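Local coordinates for protein 5-Carboxyvanillate Decarboxylase (Novosphingobium aromaticivorans, PDB 4QRN) that probably removes the carboxyl group from 5-carboxyvanillate as a metal-dependent decarboxylase of the amidohydrolase superfamily, here holding manganese and a nitro-substituted substrate analogue, at residues L128-L136 with G149-W160. Residues are numbered along the deposited sequence; the frame is centred on the assembly and turned at random. Where two conformers were deposited one is given.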
# COMPACT_ATOMS: atom_id res chain seq x y z
N LEU A 128 19.27 -10.71 -25.00
CA LEU A 128 17.84 -10.98 -25.05
C LEU A 128 17.03 -9.70 -25.03
O LEU A 128 15.97 -9.64 -25.64
CB LEU A 128 17.42 -11.93 -23.92
CG LEU A 128 17.97 -13.36 -24.09
CD1 LEU A 128 17.51 -14.20 -22.93
CD2 LEU A 128 17.57 -14.00 -25.43
N ALA A 129 17.49 -8.69 -24.31
CA ALA A 129 16.79 -7.40 -24.33
C ALA A 129 16.87 -6.78 -25.73
O ALA A 129 15.89 -6.22 -26.22
CB ALA A 129 17.38 -6.45 -23.30
N THR A 130 18.05 -6.86 -26.35
CA THR A 130 18.21 -6.34 -27.71
C THR A 130 17.22 -7.02 -28.65
O THR A 130 16.55 -6.35 -29.44
CB THR A 130 19.64 -6.58 -28.22
OG1 THR A 130 20.55 -5.81 -27.42
CG2 THR A 130 19.76 -6.19 -29.70
N ARG A 131 17.13 -8.35 -28.55
CA ARG A 131 16.22 -9.10 -29.40
C ARG A 131 14.76 -8.76 -29.12
O ARG A 131 13.97 -8.61 -30.06
CB ARG A 131 16.48 -10.61 -29.24
CG ARG A 131 17.81 -11.03 -29.88
CD ARG A 131 18.30 -12.34 -29.32
NE ARG A 131 17.49 -13.48 -29.73
CZ ARG A 131 17.63 -14.15 -30.88
NH1 ARG A 131 18.54 -13.78 -31.78
NH2 ARG A 131 16.85 -15.19 -31.13
N ALA A 132 14.39 -8.60 -27.85
CA ALA A 132 13.01 -8.25 -27.52
C ALA A 132 12.69 -6.86 -28.05
O ALA A 132 11.58 -6.62 -28.53
CB ALA A 132 12.79 -8.30 -26.01
N ASN A 133 13.63 -5.92 -27.94
CA ASN A 133 13.41 -4.58 -28.44
C ASN A 133 13.27 -4.60 -29.96
O ASN A 133 12.39 -3.92 -30.52
CB ASN A 133 14.55 -3.67 -27.98
CG ASN A 133 14.42 -3.29 -26.52
OD1 ASN A 133 13.32 -3.31 -25.96
ND2 ASN A 133 15.52 -2.91 -25.91
N ASP A 134 14.12 -5.35 -30.66
CA ASP A 134 13.99 -5.42 -32.10
C ASP A 134 12.67 -6.09 -32.52
O ASP A 134 12.05 -5.67 -33.49
CB ASP A 134 15.18 -6.19 -32.69
CG ASP A 134 16.49 -5.42 -32.61
OD1 ASP A 134 16.45 -4.19 -32.39
OD2 ASP A 134 17.55 -6.05 -32.79
N THR A 135 12.25 -7.13 -31.80
CA THR A 135 10.99 -7.79 -32.08
C THR A 135 9.82 -6.82 -31.92
O THR A 135 8.92 -6.75 -32.77
CB THR A 135 10.85 -9.01 -31.17
OG1 THR A 135 11.84 -9.97 -31.54
CG2 THR A 135 9.44 -9.63 -31.27
N LEU A 136 9.83 -6.06 -30.84
CA LEU A 136 8.79 -5.05 -30.61
C LEU A 136 8.81 -3.99 -31.71
O LEU A 136 7.76 -3.60 -32.23
CB LEU A 136 9.01 -4.42 -29.25
CG LEU A 136 8.04 -3.28 -28.88
CD1 LEU A 136 6.58 -3.73 -28.98
CD2 LEU A 136 8.38 -2.76 -27.51
N GLY A 149 5.75 1.39 -28.89
CA GLY A 149 6.67 0.65 -28.05
C GLY A 149 7.34 1.43 -26.94
O GLY A 149 7.72 2.60 -27.10
N MET A 150 7.54 0.73 -25.82
CA MET A 150 8.44 1.13 -24.73
C MET A 150 9.57 0.11 -24.71
O MET A 150 9.34 -1.09 -24.78
CB MET A 150 7.70 1.13 -23.38
CG MET A 150 6.56 2.14 -23.31
SD MET A 150 7.10 3.85 -23.17
CE MET A 150 7.23 4.01 -21.39
N GLY A 151 10.81 0.59 -24.61
CA GLY A 151 11.93 -0.33 -24.58
C GLY A 151 12.10 -1.02 -23.24
O GLY A 151 11.66 -0.53 -22.19
N THR A 152 12.79 -2.16 -23.31
CA THR A 152 13.23 -2.90 -22.13
C THR A 152 14.74 -2.77 -21.99
O THR A 152 15.45 -2.68 -23.01
CB THR A 152 12.78 -4.39 -22.21
OG1 THR A 152 12.61 -4.94 -20.90
CG2 THR A 152 13.73 -5.28 -22.99
N VAL A 153 15.23 -2.72 -20.76
CA VAL A 153 16.66 -2.55 -20.53
C VAL A 153 17.16 -3.57 -19.51
O VAL A 153 16.43 -4.46 -19.07
CB VAL A 153 17.02 -1.07 -20.16
CG1 VAL A 153 16.63 -0.12 -21.29
CG2 VAL A 153 16.40 -0.64 -18.83
N ALA A 154 18.45 -3.45 -19.17
CA ALA A 154 19.12 -4.38 -18.28
C ALA A 154 19.88 -3.56 -17.26
O ALA A 154 21.06 -3.29 -17.43
CB ALA A 154 20.06 -5.31 -19.07
N PRO A 155 19.21 -3.10 -16.19
CA PRO A 155 19.84 -2.16 -15.25
C PRO A 155 21.04 -2.74 -14.55
O PRO A 155 21.82 -1.98 -13.97
CB PRO A 155 18.71 -1.82 -14.28
CG PRO A 155 17.46 -2.06 -15.08
CD PRO A 155 17.78 -3.30 -15.86
N GLN A 156 21.22 -4.06 -14.60
CA GLN A 156 22.48 -4.65 -14.18
C GLN A 156 23.67 -4.02 -14.88
O GLN A 156 24.80 -4.04 -14.36
CB GLN A 156 22.59 -6.14 -14.59
CG GLN A 156 21.50 -7.10 -14.23
CD GLN A 156 20.45 -7.25 -15.32
OE1 GLN A 156 19.85 -6.27 -15.75
NE2 GLN A 156 20.21 -8.49 -15.75
N ASP A 157 23.44 -3.48 -16.09
CA ASP A 157 24.44 -2.73 -16.86
C ASP A 157 23.85 -1.35 -17.21
O ASP A 157 23.23 -1.15 -18.26
CB ASP A 157 24.82 -3.49 -18.14
CG ASP A 157 25.97 -2.84 -18.89
OD1 ASP A 157 26.26 -1.65 -18.66
OD2 ASP A 157 26.57 -3.55 -19.74
N PRO A 158 24.00 -0.38 -16.30
CA PRO A 158 23.35 0.92 -16.53
C PRO A 158 23.89 1.66 -17.74
O PRO A 158 23.14 2.38 -18.39
CB PRO A 158 23.61 1.71 -15.23
CG PRO A 158 23.91 0.69 -14.22
CD PRO A 158 24.56 -0.48 -14.94
N GLU A 159 25.17 1.49 -18.06
CA GLU A 159 25.73 2.18 -19.20
C GLU A 159 25.20 1.60 -20.51
O GLU A 159 24.86 2.34 -21.44
CB GLU A 159 27.25 2.15 -19.13
CG GLU A 159 27.77 2.97 -17.94
CD GLU A 159 29.25 2.83 -17.72
OE1 GLU A 159 29.97 2.55 -18.71
OE2 GLU A 159 29.69 3.01 -16.56
N TRP A 160 25.08 0.27 -20.59
CA TRP A 160 24.47 -0.33 -21.77
C TRP A 160 23.02 0.10 -21.87
O TRP A 160 22.51 0.42 -22.94
CB TRP A 160 24.54 -1.86 -21.74
CG TRP A 160 23.84 -2.47 -22.91
CD1 TRP A 160 24.37 -2.71 -24.14
CD2 TRP A 160 22.47 -2.88 -22.97
NE1 TRP A 160 23.41 -3.25 -24.96
CE2 TRP A 160 22.24 -3.36 -24.27
CE3 TRP A 160 21.41 -2.90 -22.05
CZ2 TRP A 160 20.99 -3.84 -24.67
CZ3 TRP A 160 20.16 -3.36 -22.46
CH2 TRP A 160 19.97 -3.84 -23.76
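The indole of Trp160 presents its six-membered ring to helix 122-142: Thr130 OG1 lies at the edge, near the ring plane, 3.4 Å from CZ2, while Ala129 CB comes in obliquely, 3.7 Å from CH2. Ala154 N also sits at the edge, in the ring plane, its N-H given to Ser161 OG. Alanine suits position 129 because a methyl lets the broad ring come close to the helix; the Thr130 hydroxyl is itself hydrogen-bonded to Arg126 O, one turn back. A chi1 of 177° swings the indole away from its own backbone N and carries it from the start of helix 158-170 to Ala129.

The other flat group, the Asn133 amide, pairs with both the N-H and the C=O of Thr152. Thr152 N donates almost straight (175°) to a lone pair of Asn133 OD1 at 2.9 Å, and Asn133 ND2 returns a bond to Thr152 O, also 2.9 Å and close to the amide plane. Asparagine fits because one side chain offers both acceptor and donor; ND2 also bonds Glu164 OE2 on helix 158-170. A leucine here would probably leave Thr152 N and O without these mates and Glu164 without its amide partner.

Helix 122-142 connects the parallel neighbours 106-111 and 147-149 in a beta-alpha-beta crossover of the amidohydrolase barrel, packing back against the chain leaving 147-149. Thr152 CG2 rests 3.8 Å from Ala129 CB, an apolar touch beside the two Asn133-Thr152 hydrogen bonds. Further along, Leu136 CD2 comes 3.3 Å from Met150 O and lies against Gly149 CA, where a side chain would crowd the methyl.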